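Local coordinates for protein haloacid dehalogenase-like hydrolase (Bacteroides thetaiotaomicron, PDB 2RB5) that probably acts as a magnesium-dependent phosphatase of the haloacid dehalogenase superfamily, and here holds a tungstate beside the magnesium ion, at residues N69-F74 with K184-Q189; F7-T12 with T43-A48; N214-L219 with E233-A238; C104-E109 with S143-I148; I39-G44 with N60-Y65. All coordinates share one frame; numbering follows the deposited sequence. Where two conformers were deposited one is given.

Interaction 1. Residues N69-F74 with K184-Q189. With WO6 (trioxido(oxo)tungsten), chain C.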
# COMPACT_ATOMS: atom_id res chain seq x y z
N ASN A 69 -4.57 -0.52 -0.73
CA ASN A 69 -4.59 0.59 -1.69
C ASN A 69 -5.83 1.47 -1.56
O ASN A 69 -6.25 2.09 -2.53
CB ASN A 69 -4.42 0.10 -3.12
CG ASN A 69 -3.06 -0.48 -3.34
OD1 ASN A 69 -2.06 0.25 -3.35
ND2 ASN A 69 -2.99 -1.83 -3.41
N GLY A 70 -6.40 1.58 -0.33
CA GLY A 70 -7.58 2.37 -0.12
C GLY A 70 -8.88 1.61 -0.06
O GLY A 70 -9.90 2.17 0.32
N ALA A 71 -8.86 0.31 -0.43
CA ALA A 71 -10.06 -0.49 -0.40
C ALA A 71 -10.45 -0.97 0.97
O ALA A 71 -11.54 -1.56 1.13
CB ALA A 71 -9.90 -1.67 -1.37
N TYR A 72 -9.64 -0.73 2.00
CA TYR A 72 -9.99 -1.15 3.36
C TYR A 72 -9.33 -0.22 4.34
O TYR A 72 -8.09 -0.28 4.55
CB TYR A 72 -9.62 -2.60 3.60
CG TYR A 72 -10.25 -3.21 4.82
CD1 TYR A 72 -11.54 -3.72 4.77
CD2 TYR A 72 -9.57 -3.26 6.03
CE1 TYR A 72 -12.12 -4.27 5.88
CE2 TYR A 72 -10.14 -3.82 7.16
CZ TYR A 72 -11.45 -4.34 7.07
OH TYR A 72 -12.00 -4.91 8.18
N CYS A 73 -10.10 0.67 4.95
CA CYS A 73 -9.56 1.71 5.80
C CYS A 73 -10.19 1.64 7.18
O CYS A 73 -11.40 1.42 7.29
CB CYS A 73 -9.86 3.09 5.20
SG CYS A 73 -9.19 3.37 3.55
N PHE A 74 -9.36 1.83 8.24
CA PHE A 74 -9.88 1.71 9.59
C PHE A 74 -9.08 2.61 10.52
O PHE A 74 -7.92 2.95 10.27
CB PHE A 74 -9.88 0.26 10.05
CG PHE A 74 -8.55 -0.47 9.95
CD1 PHE A 74 -7.67 -0.50 11.00
CD2 PHE A 74 -8.21 -1.15 8.78
CE1 PHE A 74 -6.48 -1.23 10.89
CE2 PHE A 74 -7.04 -1.87 8.69
CZ PHE A 74 -6.18 -1.91 9.74
N LYS A 184 -13.18 0.29 -8.60
CA LYS A 184 -13.19 1.60 -9.20
C LYS A 184 -12.93 2.69 -8.16
O LYS A 184 -13.65 2.83 -7.21
CB LYS A 184 -14.52 1.87 -9.85
CG LYS A 184 -14.78 3.19 -10.53
CD LYS A 184 -14.15 3.24 -11.89
CE LYS A 184 -14.35 4.48 -12.66
NZ LYS A 184 -13.35 4.55 -13.73
N GLY A 185 -11.88 3.50 -8.41
CA GLY A 185 -11.55 4.63 -7.60
C GLY A 185 -10.76 4.33 -6.36
O GLY A 185 -10.31 5.28 -5.69
N ASP A 186 -10.56 3.06 -6.03
CA ASP A 186 -9.88 2.70 -4.78
C ASP A 186 -8.38 2.68 -4.95
O ASP A 186 -7.76 1.72 -5.42
CB ASP A 186 -10.43 1.39 -4.27
CG ASP A 186 -11.87 1.54 -3.88
OD1 ASP A 186 -12.27 2.61 -3.38
OD2 ASP A 186 -12.61 0.55 -4.09
N THR A 187 -7.77 3.83 -4.67
CA THR A 187 -6.35 4.07 -4.63
C THR A 187 -6.02 4.74 -3.29
O THR A 187 -6.93 5.10 -2.54
CB THR A 187 -5.83 4.99 -5.76
OG1 THR A 187 -6.27 6.29 -5.47
CG2 THR A 187 -6.42 4.53 -7.10
N LYS A 188 -4.76 4.94 -3.03
CA LYS A 188 -4.42 5.58 -1.73
C LYS A 188 -4.99 6.98 -1.64
O LYS A 188 -5.21 7.46 -0.52
CB LYS A 188 -2.93 5.57 -1.50
CG LYS A 188 -2.35 4.16 -1.33
CD LYS A 188 -0.85 4.16 -1.13
CE LYS A 188 -0.31 2.77 -1.19
NZ LYS A 188 1.13 2.70 -0.81
N GLN A 189 -5.27 7.66 -2.74
CA GLN A 189 -5.96 8.96 -2.73
C GLN A 189 -7.33 8.84 -2.06
O GLN A 189 -7.70 9.72 -1.25
CB GLN A 189 -6.08 9.49 -4.15
CG GLN A 189 -7.15 10.56 -4.42
CD GLN A 189 -7.08 11.07 -5.83
OE1 GLN A 189 -6.17 10.72 -6.58
NE2 GLN A 189 -8.01 11.95 -6.18
W WO6 C . 3.52 -0.34 0.10
O1 WO6 C . 3.33 -2.14 0.05
O2 WO6 C . 5.07 -0.14 -0.66
O3 WO6 C . 3.46 -0.28 1.78
O4 WO6 C . 2.13 -0.09 -0.80
O HOH W 1 -2.82 3.03 -4.53
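Asn69 and Lys188 carry the polar part of this contact, which has no direct hydrogen bond across it. One water bridges the segments instead, donating to Asn69 OD1 at 3.1 Å and accepting from Lys188 N at 3.1 Å. The ND2 end of the Asn69 amide is held by Gln149 and Asp180. The lysine chain, extended beyond CG, slants past the asparagine with Lys188 CE 3.8 Å from Asn69 OD1 and carries NZ to tungstate O4 at 3.0 Å.

Apolar packing is slight: Ala71 CB meets Asp186 CB at 4.2 Å. Gly70 CA lies 3.7 Å from Thr187 O, and a side chain there would run into that oxygen. Thr187 is the N-cap of helix 188-199, with a weak bond from Gln189 N to Thr187 OG1 (132°); the same hydroxyl is hydrogen-bonded to Ser217 OG.

Lys188 NZ is thus gathered by tungstate, the Asp215 carboxylate (a salt bridge) and the Ala42 carbonyl, while across the segments the polar link runs through water.

Interaction 2. Residues F7-T12 with T43-A48; sequences FDIDGT and TGRPKA. With MG (magnesium ion), chain B; WO6 (trioxido(oxo)tungsten), chain C.
Asp8 and Thr43 converge on one tungstate, and Asp8 OD2 stands just 2.3 Å from its tungsten. The aspartate belongs to the DxDx(T/V) motif of the haloacid dehalogenase fold, whose first aspartate is the nucleophile in relatives; the short approach is consistent with tungstate mimicking the phosphoryl group. Asp8 holds CG anti to its backbone N (chi1 176°), which carries the carboxylate to both centres, OD1 binding magnesium at 2.1 Å. Asp10 O binds the same ion at 2.1 Å; tungstate O2, two waters and Asp211 complete the site.

The direct link between the segments is a salt bridge. Arg45 grips Asp10 side-on: NE reaches the syn lone pair of OD2 at 2.8 Å along an almost straight line (178°), whereas NH2 meets OD1 at 2.8 Å from outside the carboxylate plane, the two planes being 28° apart. With an alanine here the two nitrogens are gone, and the Asp10 carboxylate would probably be freer to rotate beside the tungstate, its charge without this mate.

Ile9 packs CD1 on Thr43 CB at 3.7 Å. The Thr43 hydroxyl accepts from Arg45 N in an ST turn, and Thr43 OG1 donates to tungstate O3 at 2.8 Å. Backbone N atoms of Ile9 and Asp10 also donate to O3. Gly44 N holds the neighbouring O4 at 2.9 Å.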
# COMPACT_ATOMS: atom_id res chain seq x y z
N PHE A 7 2.02 7.55 5.23
CA PHE A 7 3.24 6.83 4.89
C PHE A 7 2.94 5.49 4.23
O PHE A 7 2.33 4.61 4.82
CB PHE A 7 4.06 6.50 6.14
CG PHE A 7 4.60 7.71 6.86
CD1 PHE A 7 3.96 8.23 7.97
CD2 PHE A 7 5.78 8.31 6.44
CE1 PHE A 7 4.46 9.34 8.62
CE2 PHE A 7 6.27 9.42 7.10
CZ PHE A 7 5.62 9.94 8.18
N ASP A 8 3.48 5.32 3.01
CA ASP A 8 3.66 3.97 2.48
C ASP A 8 4.59 3.18 3.43
O ASP A 8 5.39 3.77 4.17
CB ASP A 8 4.26 4.09 1.09
CG ASP A 8 4.60 2.77 0.45
OD1 ASP A 8 5.76 2.59 0.05
OD2 ASP A 8 3.66 1.93 0.38
N ILE A 9 4.48 1.85 3.37
CA ILE A 9 5.37 1.01 4.18
C ILE A 9 6.63 0.64 3.40
O ILE A 9 7.75 1.10 3.71
CB ILE A 9 4.70 -0.26 4.73
CG1 ILE A 9 3.45 0.07 5.56
CG2 ILE A 9 5.70 -1.04 5.54
CD1 ILE A 9 2.63 -1.17 5.91
N ASP A 10 6.51 -0.22 2.41
CA ASP A 10 7.69 -0.85 1.80
C ASP A 10 8.43 0.13 0.92
O ASP A 10 7.91 0.72 -0.01
CB ASP A 10 7.24 -2.05 1.00
CG ASP A 10 6.56 -3.06 1.90
OD1 ASP A 10 7.24 -3.71 2.70
OD2 ASP A 10 5.28 -3.14 1.84
N GLY A 11 9.73 0.33 1.28
CA GLY A 11 10.55 1.29 0.58
C GLY A 11 10.42 2.73 1.08
O GLY A 11 11.10 3.61 0.56
N THR A 12 9.54 2.96 2.03
CA THR A 12 9.23 4.28 2.58
C THR A 12 9.51 4.33 4.07
O THR A 12 10.37 5.13 4.51
CB THR A 12 7.80 4.67 2.17
OG1 THR A 12 7.71 4.68 0.74
CG2 THR A 12 7.47 6.05 2.72
N THR A 43 -0.95 1.71 2.55
CA THR A 43 -0.25 0.57 1.99
C THR A 43 -1.13 -0.26 1.07
O THR A 43 -2.34 -0.35 1.22
CB THR A 43 0.30 -0.31 3.17
OG1 THR A 43 1.08 -1.39 2.65
CG2 THR A 43 -0.78 -0.92 4.02
N GLY A 44 -0.47 -0.89 0.08
CA GLY A 44 -1.07 -1.92 -0.69
C GLY A 44 -1.24 -3.22 0.06
O GLY A 44 -2.02 -4.07 -0.37
N ARG A 45 -0.51 -3.44 1.13
CA ARG A 45 -0.67 -4.65 1.89
C ARG A 45 -2.06 -4.71 2.52
O ARG A 45 -2.52 -3.71 3.07
CB ARG A 45 0.36 -4.74 3.02
CG ARG A 45 1.80 -4.91 2.55
CD ARG A 45 2.75 -5.01 3.73
NE ARG A 45 4.13 -5.20 3.35
CZ ARG A 45 4.88 -6.24 3.65
NH1 ARG A 45 4.43 -7.26 4.33
NH2 ARG A 45 6.15 -6.24 3.26
N PRO A 46 -2.67 -5.88 2.57
CA PRO A 46 -3.76 -6.11 3.50
C PRO A 46 -3.25 -6.21 4.93
O PRO A 46 -2.11 -6.59 5.16
CB PRO A 46 -4.40 -7.42 3.05
CG PRO A 46 -3.37 -8.08 2.28
CD PRO A 46 -2.43 -7.05 1.70
N LYS A 47 -4.12 -5.89 5.89
CA LYS A 47 -3.75 -5.99 7.31
C LYS A 47 -3.13 -7.33 7.63
O LYS A 47 -2.19 -7.42 8.45
CB LYS A 47 -5.00 -5.72 8.14
CG LYS A 47 -4.89 -5.73 9.63
CD LYS A 47 -6.29 -5.86 10.29
CE LYS A 47 -6.07 -6.20 11.76
NZ LYS A 47 -7.34 -5.96 12.54
N ALA A 48 -3.68 -8.41 7.04
CA ALA A 48 -3.22 -9.75 7.33
C ALA A 48 -1.73 -9.96 7.13
O ALA A 48 -1.18 -10.88 7.74
CB ALA A 48 -3.95 -10.77 6.42
MG MG B . 6.44 1.25 -1.38
W WO6 C . 3.52 -0.34 0.10
O1 WO6 C . 3.33 -2.14 0.05
O2 WO6 C . 5.07 -0.14 -0.66
O3 WO6 C . 3.46 -0.28 1.78
O4 WO6 C . 2.13 -0.09 -0.80
O HOH W 2 5.00 1.93 -2.75
O HOH W 3 7.40 0.02 -2.72

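Interaction 3. Residues N214-L219 with E233-A238; sequences NDISML and EDVKAA. With WO6 (trioxido(oxo)tungsten), chain C.
Ile216 has the largest buried area in this contact and touches three residues of helix 233-238. Its CG1 lies beside its backbone N (chi1 -74°) and the chain runs on extended, so that CD1 reaches Asp234 OD2 at 3.6 Å, the two side chains meeting at about a right angle. The other branch, CG2, sits 3.7 Å from Ala238 CB, while CG1 is 4.0 Å from Val235 CA. Cut back to an alanine, this position would lose both branches, which is likely to leave a gap facing Ala238 CB and Val235.

One turn on, Leu219 slants across Val235, with Leu219 CD1 to Val235 CG1 3.7 Å. Val235 keeps CG1 anti to its own N (chi1 177°), which turns that methyl to the leucine and leaves CG2 near Ile216 CD1. Leu219 CB and Ala238 CB are 4.3 Å apart.

Asn214, which takes no part in the helix packing, donates from ND2 to tungstate O4 at 3.0 Å. Pairing of two helices that follow successive parallel strands, 206-210 and 224-227, is typical of the Rossmann-like core of the haloacid dehalogenase fold.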
# COMPACT_ATOMS: atom_id res chain seq x y z
N ASN A 214 2.24 2.79 -7.00
CA ASN A 214 0.95 2.84 -6.28
C ASN A 214 0.85 3.98 -5.28
O ASN A 214 -0.19 4.13 -4.67
CB ASN A 214 0.61 1.49 -5.63
CG ASN A 214 1.44 1.18 -4.41
OD1 ASN A 214 2.61 1.61 -4.30
ND2 ASN A 214 0.86 0.40 -3.47
N ASP A 215 1.92 4.81 -5.20
CA ASP A 215 1.90 6.02 -4.39
C ASP A 215 1.65 7.27 -5.23
O ASP A 215 1.44 8.34 -4.66
CB ASP A 215 3.23 6.19 -3.66
CG ASP A 215 3.48 5.03 -2.71
OD1 ASP A 215 2.52 4.65 -2.01
OD2 ASP A 215 4.65 4.55 -2.69
N ILE A 216 1.72 7.18 -6.55
CA ILE A 216 1.65 8.38 -7.36
C ILE A 216 0.37 9.16 -7.13
O ILE A 216 0.40 10.37 -7.00
CB ILE A 216 1.90 8.02 -8.85
CG1 ILE A 216 3.38 7.72 -9.08
CG2 ILE A 216 1.37 9.15 -9.75
CD1 ILE A 216 3.74 7.18 -10.43
N SER A 217 -0.77 8.46 -7.03
CA SER A 217 -2.03 9.24 -6.86
C SER A 217 -1.99 9.97 -5.52
O SER A 217 -2.49 11.10 -5.47
CB SER A 217 -3.28 8.43 -7.06
OG SER A 217 -3.39 7.40 -6.11
N MET A 218 -1.48 9.38 -4.44
CA MET A 218 -1.48 10.08 -3.18
C MET A 218 -0.38 11.14 -3.12
O MET A 218 -0.51 12.12 -2.34
CB MET A 218 -1.43 9.17 -1.96
CG MET A 218 -0.12 8.47 -1.68
SD MET A 218 -0.15 7.83 0.03
CE MET A 218 1.50 7.17 0.17
N LEU A 219 0.73 10.99 -3.85
CA LEU A 219 1.76 12.01 -3.92
C LEU A 219 1.20 13.26 -4.59
O LEU A 219 1.50 14.38 -4.19
CB LEU A 219 3.01 11.49 -4.66
CG LEU A 219 3.79 10.46 -3.87
CD1 LEU A 219 4.80 9.77 -4.79
CD2 LEU A 219 4.46 11.06 -2.67
N GLU A 233 11.87 7.62 -11.58
CA GLU A 233 11.64 8.99 -12.00
C GLU A 233 10.19 9.39 -12.05
O GLU A 233 9.86 10.53 -11.70
CB GLU A 233 12.31 9.21 -13.35
CG GLU A 233 12.57 10.61 -13.69
CD GLU A 233 13.60 10.78 -14.78
OE1 GLU A 233 14.40 11.77 -14.77
OE2 GLU A 233 13.68 10.01 -15.70
N ASP A 234 9.29 8.52 -12.47
CA ASP A 234 7.90 8.94 -12.53
C ASP A 234 7.28 9.16 -11.15
O ASP A 234 6.41 10.01 -10.99
CB ASP A 234 7.03 7.99 -13.34
CG ASP A 234 6.87 6.58 -12.83
OD1 ASP A 234 7.82 6.06 -12.19
OD2 ASP A 234 5.81 5.98 -13.08
N VAL A 235 7.74 8.41 -10.16
CA VAL A 235 7.31 8.62 -8.77
C VAL A 235 7.83 9.96 -8.29
O VAL A 235 7.11 10.78 -7.70
CB VAL A 235 7.76 7.46 -7.90
CG1 VAL A 235 7.38 7.71 -6.43
CG2 VAL A 235 7.21 6.14 -8.37
N LYS A 236 9.11 10.23 -8.51
CA LYS A 236 9.69 11.52 -8.16
C LYS A 236 8.96 12.66 -8.81
O LYS A 236 8.73 13.71 -8.19
CB LYS A 236 11.18 11.55 -8.51
CG LYS A 236 12.00 10.62 -7.65
CD LYS A 236 13.47 10.70 -7.92
CE LYS A 236 14.32 9.90 -7.07
NZ LYS A 236 15.81 10.11 -7.27
N ALA A 237 8.58 12.51 -10.08
CA ALA A 237 7.96 13.59 -10.81
C ALA A 237 6.54 13.89 -10.27
O ALA A 237 6.08 15.02 -10.42
CB ALA A 237 7.83 13.25 -12.28
N ALA A 238 5.89 12.92 -9.65
CA ALA A 238 4.58 13.09 -9.07
C ALA A 238 4.64 13.81 -7.71
O ALA A 238 3.60 14.30 -7.25
CB ALA A 238 3.91 11.73 -8.88
W WO6 C . 3.52 -0.34 0.10
O1 WO6 C . 3.33 -2.14 0.05
O2 WO6 C . 5.07 -0.14 -0.66
O3 WO6 C . 3.46 -0.28 1.78
O4 WO6 C . 2.13 -0.09 -0.80

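Interaction 4. Residues C104-E109 with S143-I148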
# COMPACT_ATOMS: atom_id res chain seq x y z
N CYS A 104 -2.09 -15.98 -8.30
CA CYS A 104 -2.84 -14.77 -7.90
C CYS A 104 -3.30 -14.93 -6.47
O CYS A 104 -3.80 -15.99 -6.10
CB CYS A 104 -4.02 -14.55 -8.84
SG CYS A 104 -4.87 -12.95 -8.65
N ILE A 105 -3.09 -13.88 -5.67
CA ILE A 105 -3.61 -13.79 -4.33
C ILE A 105 -4.98 -13.15 -4.35
O ILE A 105 -5.23 -12.19 -5.10
CB ILE A 105 -2.62 -12.97 -3.44
CG1 ILE A 105 -1.31 -13.73 -3.25
CG2 ILE A 105 -3.21 -12.61 -2.09
CD1 ILE A 105 -0.19 -12.86 -2.76
N PHE A 106 -5.92 -13.66 -3.56
CA PHE A 106 -7.25 -13.13 -3.42
C PHE A 106 -7.49 -12.80 -1.96
O PHE A 106 -7.41 -13.69 -1.08
CB PHE A 106 -8.31 -14.15 -3.90
CG PHE A 106 -8.23 -14.41 -5.38
CD1 PHE A 106 -7.31 -15.35 -5.86
CD2 PHE A 106 -9.04 -13.75 -6.28
CE1 PHE A 106 -7.24 -15.56 -7.21
CE2 PHE A 106 -8.95 -13.98 -7.62
CZ PHE A 106 -8.06 -14.91 -8.10
N VAL A 107 -7.75 -11.53 -1.67
CA VAL A 107 -7.87 -11.02 -0.31
C VAL A 107 -9.33 -10.70 -0.01
O VAL A 107 -9.92 -9.87 -0.71
CB VAL A 107 -7.00 -9.77 -0.04
CG1 VAL A 107 -6.91 -9.55 1.45
CG2 VAL A 107 -5.63 -9.91 -0.68
N GLU A 108 -9.88 -11.31 1.01
CA GLU A 108 -11.18 -11.03 1.58
C GLU A 108 -10.99 -10.19 2.83
O GLU A 108 -9.86 -9.98 3.30
CB GLU A 108 -11.93 -12.31 1.90
CG GLU A 108 -12.17 -13.22 0.67
CD GLU A 108 -12.52 -14.62 1.17
OE1 GLU A 108 -13.67 -14.94 1.44
OE2 GLU A 108 -11.62 -15.46 1.30
N GLU A 109 -12.09 -9.75 3.44
CA GLU A 109 -11.96 -8.93 4.67
C GLU A 109 -11.20 -9.68 5.75
O GLU A 109 -10.34 -9.12 6.43
CB GLU A 109 -13.33 -8.51 5.18
CG GLU A 109 -13.23 -7.64 6.39
CD GLU A 109 -14.47 -6.93 6.84
OE1 GLU A 109 -15.57 -7.32 6.37
OE2 GLU A 109 -14.36 -5.98 7.68
N SER A 143 -12.63 -17.59 -7.09
CA SER A 143 -13.41 -16.79 -8.04
C SER A 143 -14.81 -16.50 -7.54
O SER A 143 -15.48 -15.60 -8.07
CB SER A 143 -13.41 -17.57 -9.37
OG SER A 143 -14.43 -18.58 -9.44
N ASN A 144 -15.24 -17.22 -6.51
CA ASN A 144 -16.59 -17.04 -5.95
C ASN A 144 -16.63 -16.23 -4.67
O ASN A 144 -17.73 -16.04 -4.11
CB ASN A 144 -17.19 -18.44 -5.72
CG ASN A 144 -17.50 -19.06 -7.07
OD1 ASN A 144 -18.05 -18.43 -7.99
ND2 ASN A 144 -17.22 -20.30 -7.31
N LYS A 145 -15.50 -15.78 -4.20
CA LYS A 145 -15.47 -15.08 -2.91
C LYS A 145 -15.72 -13.58 -3.12
O LYS A 145 -15.61 -13.06 -4.21
CB LYS A 145 -14.10 -15.27 -2.23
CG LYS A 145 -13.65 -16.69 -2.02
CD LYS A 145 -12.23 -16.92 -1.63
CE LYS A 145 -11.11 -16.09 -2.28
NZ LYS A 145 -9.90 -17.00 -2.20
N GLU A 146 -16.07 -12.93 -2.03
CA GLU A 146 -16.21 -11.46 -2.08
C GLU A 146 -14.81 -10.90 -1.77
O GLU A 146 -14.24 -10.95 -0.69
CB GLU A 146 -17.36 -10.98 -1.23
CG GLU A 146 -18.63 -11.82 -1.34
CD GLU A 146 -19.16 -12.13 -2.72
OE1 GLU A 146 -19.64 -13.26 -3.02
OE2 GLU A 146 -19.17 -11.26 -3.62
N VAL A 147 -14.22 -10.42 -2.90
CA VAL A 147 -12.82 -10.07 -2.91
C VAL A 147 -12.62 -8.56 -2.85
O VAL A 147 -13.20 -7.82 -3.66
CB VAL A 147 -12.17 -10.69 -4.15
CG1 VAL A 147 -10.71 -10.28 -4.26
CG2 VAL A 147 -12.28 -12.21 -4.12
N ILE A 148 -11.79 -8.12 -1.92
CA ILE A 148 -11.45 -6.71 -1.74
C ILE A 148 -10.24 -6.34 -2.62
O ILE A 148 -10.20 -5.25 -3.19
CB ILE A 148 -11.23 -6.39 -0.27
CG1 ILE A 148 -12.44 -6.81 0.54
CG2 ILE A 148 -10.89 -4.91 -0.08
CD1 ILE A 148 -12.41 -6.39 1.96
O HOH W 4 -9.04 -15.37 0.56
O HOH W 5 -16.16 -14.22 0.51
O HOH W 6 -14.53 -9.88 1.85
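Val107 and Ile148 make the one direct hydrogen bond across this contact: Ile148 N donates to Val107 O at 2.8 Å (152°), close to the axis of the carbonyl. Side chains flank that bond. Ile148 brings CD1 to 3.7 Å from Glu109 N, and Val147 brings CG2 to the edge of the Phe106 ring, 4.2 Å from CD2. Glu108, extended beyond CG, crosses Lys145 at about a right angle; its CG is 3.4 Å from Glu146 O. The lysine bends at chi3 (-40°) in the conformer given, which puts NZ 4.2 Å from Glu108 OE2, beyond a salt bridge. A second conformer makes that detail doubtful.

Waters form the next shell. One takes a hydrogen bond from Glu109 N and gives one to Glu146 O; another takes one from Glu146 N and gives one to Glu108 OE1, 2.8 Å away; a third donates to Phe106 O and Glu108 OE2 and accepts weakly from Lys145 NZ.

Further out, Gln87 NE2 binds the carbonyls of Ser143 and Lys145, while Glu109 forms a salt bridge with Lys82 and a hydrogen bond with Tyr72 OH. Strand 104-107 is central in a three-stranded antiparallel sheet beside helix 87-100, consistent with the cap domain of Cof-type phosphatases.

The chemistry is thus mixed: a direct backbone bond and apolar contacts interleaved with charged side chains joined largely through water, where Glu108 and Lys145 probably attract each other only loosely.

Interaction 5. Residues I39-G44 with N60-Y65. With WO6 (trioxido(oxo)tungsten), chain C.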
# COMPACT_ATOMS: atom_id res chain seq x y z
N ILE A 39 -0.61 10.33 12.30
CA ILE A 39 0.29 9.46 11.53
C ILE A 39 -0.49 8.30 11.01
O ILE A 39 -1.03 7.48 11.78
CB ILE A 39 1.46 9.00 12.42
CG1 ILE A 39 2.32 10.19 12.85
CG2 ILE A 39 2.30 7.95 11.72
CD1 ILE A 39 3.40 9.92 13.85
N PHE A 40 -0.55 8.17 9.69
CA PHE A 40 -1.36 7.14 9.04
C PHE A 40 -0.47 6.27 8.16
O PHE A 40 0.45 6.76 7.49
CB PHE A 40 -2.45 7.79 8.19
CG PHE A 40 -3.38 8.64 9.02
CD1 PHE A 40 -3.36 10.02 8.92
CD2 PHE A 40 -4.24 8.04 9.92
CE1 PHE A 40 -4.20 10.77 9.74
CE2 PHE A 40 -5.06 8.78 10.75
CZ PHE A 40 -5.04 10.15 10.64
N ILE A 41 -0.80 4.99 8.10
CA ILE A 41 -0.22 4.05 7.14
C ILE A 41 -1.09 4.06 5.89
O ILE A 41 -2.32 4.07 5.99
CB ILE A 41 -0.15 2.66 7.80
CG1 ILE A 41 0.74 2.70 9.04
CG2 ILE A 41 0.22 1.59 6.79
CD1 ILE A 41 2.17 3.09 8.78
N ALA A 42 -0.44 4.02 4.71
CA ALA A 42 -1.13 3.95 3.44
C ALA A 42 -0.42 2.92 2.59
O ALA A 42 0.61 3.24 1.97
CB ALA A 42 -1.21 5.33 2.80
N THR A 43 -0.95 1.71 2.55
CA THR A 43 -0.25 0.57 1.99
C THR A 43 -1.13 -0.26 1.07
O THR A 43 -2.34 -0.35 1.22
CB THR A 43 0.30 -0.31 3.17
OG1 THR A 43 1.08 -1.39 2.65
CG2 THR A 43 -0.78 -0.92 4.02
N GLY A 44 -0.47 -0.89 0.08
CA GLY A 44 -1.07 -1.92 -0.69
C GLY A 44 -1.24 -3.22 0.06
O GLY A 44 -2.02 -4.07 -0.37
N ASN A 60 2.75 2.82 19.85
CA ASN A 60 1.46 3.45 19.78
C ASN A 60 1.48 4.76 19.01
O ASN A 60 0.86 5.73 19.35
CB ASN A 60 0.82 3.64 21.17
CG ASN A 60 0.43 2.28 21.69
OD1 ASN A 60 -0.53 1.66 21.18
ND2 ASN A 60 1.15 1.79 22.68
N LEU A 61 2.24 4.75 17.88
CA LEU A 61 2.43 5.94 17.07
C LEU A 61 1.49 6.06 15.88
O LEU A 61 1.46 7.10 15.24
CB LEU A 61 3.90 6.01 16.57
CG LEU A 61 4.94 6.14 17.65
CD1 LEU A 61 6.37 6.00 17.04
CD2 LEU A 61 4.78 7.41 18.46
N ILE A 62 0.75 5.03 15.53
CA ILE A 62 -0.11 5.05 14.33
C ILE A 62 -1.53 5.35 14.72
O ILE A 62 -2.09 4.72 15.61
CB ILE A 62 0.01 3.72 13.56
CG1 ILE A 62 1.43 3.50 13.04
CG2 ILE A 62 -1.04 3.66 12.46
CD1 ILE A 62 1.77 2.10 12.66
N ASP A 63 -2.13 6.31 14.03
CA ASP A 63 -3.50 6.77 14.30
C ASP A 63 -4.55 6.18 13.40
O ASP A 63 -5.75 6.34 13.65
CB ASP A 63 -3.51 8.33 14.23
CG ASP A 63 -2.59 8.92 15.23
OD1 ASP A 63 -2.75 8.65 16.45
OD2 ASP A 63 -1.68 9.66 14.82
N GLY A 64 -4.19 5.51 12.32
CA GLY A 64 -5.16 4.88 11.43
C GLY A 64 -4.44 4.25 10.24
O GLY A 64 -3.24 4.50 9.99
N TYR A 65 -5.21 3.42 9.51
CA TYR A 65 -4.69 2.63 8.43
C TYR A 65 -5.53 2.73 7.16
O TYR A 65 -6.77 2.57 7.18
CB TYR A 65 -4.65 1.15 8.80
CG TYR A 65 -3.63 0.78 9.85
CD1 TYR A 65 -3.89 1.00 11.20
CD2 TYR A 65 -2.44 0.18 9.53
CE1 TYR A 65 -2.98 0.65 12.19
CE2 TYR A 65 -1.50 -0.19 10.49
CZ TYR A 65 -1.80 0.06 11.83
OH TYR A 65 -0.86 -0.32 12.75
W WO6 C . 3.52 -0.34 0.10
O1 WO6 C . 3.33 -2.14 0.05
O2 WO6 C . 5.07 -0.14 -0.66
O3 WO6 C . 3.46 -0.28 1.78
O4 WO6 C . 2.13 -0.09 -0.80
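Leu61 opens the contact through its backbone, O lying 3.4 Å from Ile39 CB, while its side chain packs on helix 23-34. Ile62 comes next, slanting across Ile41 with Ile62 CD1 3.8 Å from Ile41 CG1. Asp63 then bonds twice to one residue: its N donates to Ile39 O at 2.8 Å (169°), and its OD2 accepts from Ile39 N at 2.8 Å through the anti lone pair. With CG beside its backbone N (chi1 -60°), the carboxylate takes Ile39 N as a backbone acceptor would.

Strands 38-42 and 64-67, with helix 54-58 between them, form a beta-alpha-beta crossover of the Rossmann-like sheet. Gly64 O receives Ile41 N at 3.1 Å, in the carbonyl plane, the parallel register pairing Ile41 with Tyr65. Gly64 CA lies at the edge of the Phe40 ring, in its plane and 3.6 Å from CD2; a side chain there would press on that ring. Tyr65 lies alongside Ile41, pointing the same way, its CD2 3.8 Å from Ile41 CB; its hydroxyl bonds to Gln57.

Overall arrangement
Interactions 1, 2 and 5 are buried; interactions 3 and 4 are partly buried and lie on opposite sides of the chain's centre, about 27 Å apart between centres. Interaction 2 supplies metal ligands and a salt bridge. Thr43 and Gly44 join it to interaction 5, whose parallel strands 38-42 and 64-67 lie in the main sheet, and interaction 1 adds the neighbouring strand 72-75. Lys188 of interaction 1 reaches Asp8 of interaction 2 and Asp215 of interaction 3; four contacts, 1, 2, 3 and 5, touch the tungstate. Beyond Asn214, interaction 3 is apolar helix packing, and interaction 4, which does not touch the tungstate, mixes a backbone bond with water-bridged charges; Tyr72 with Glu109 links interactions 1 and 4.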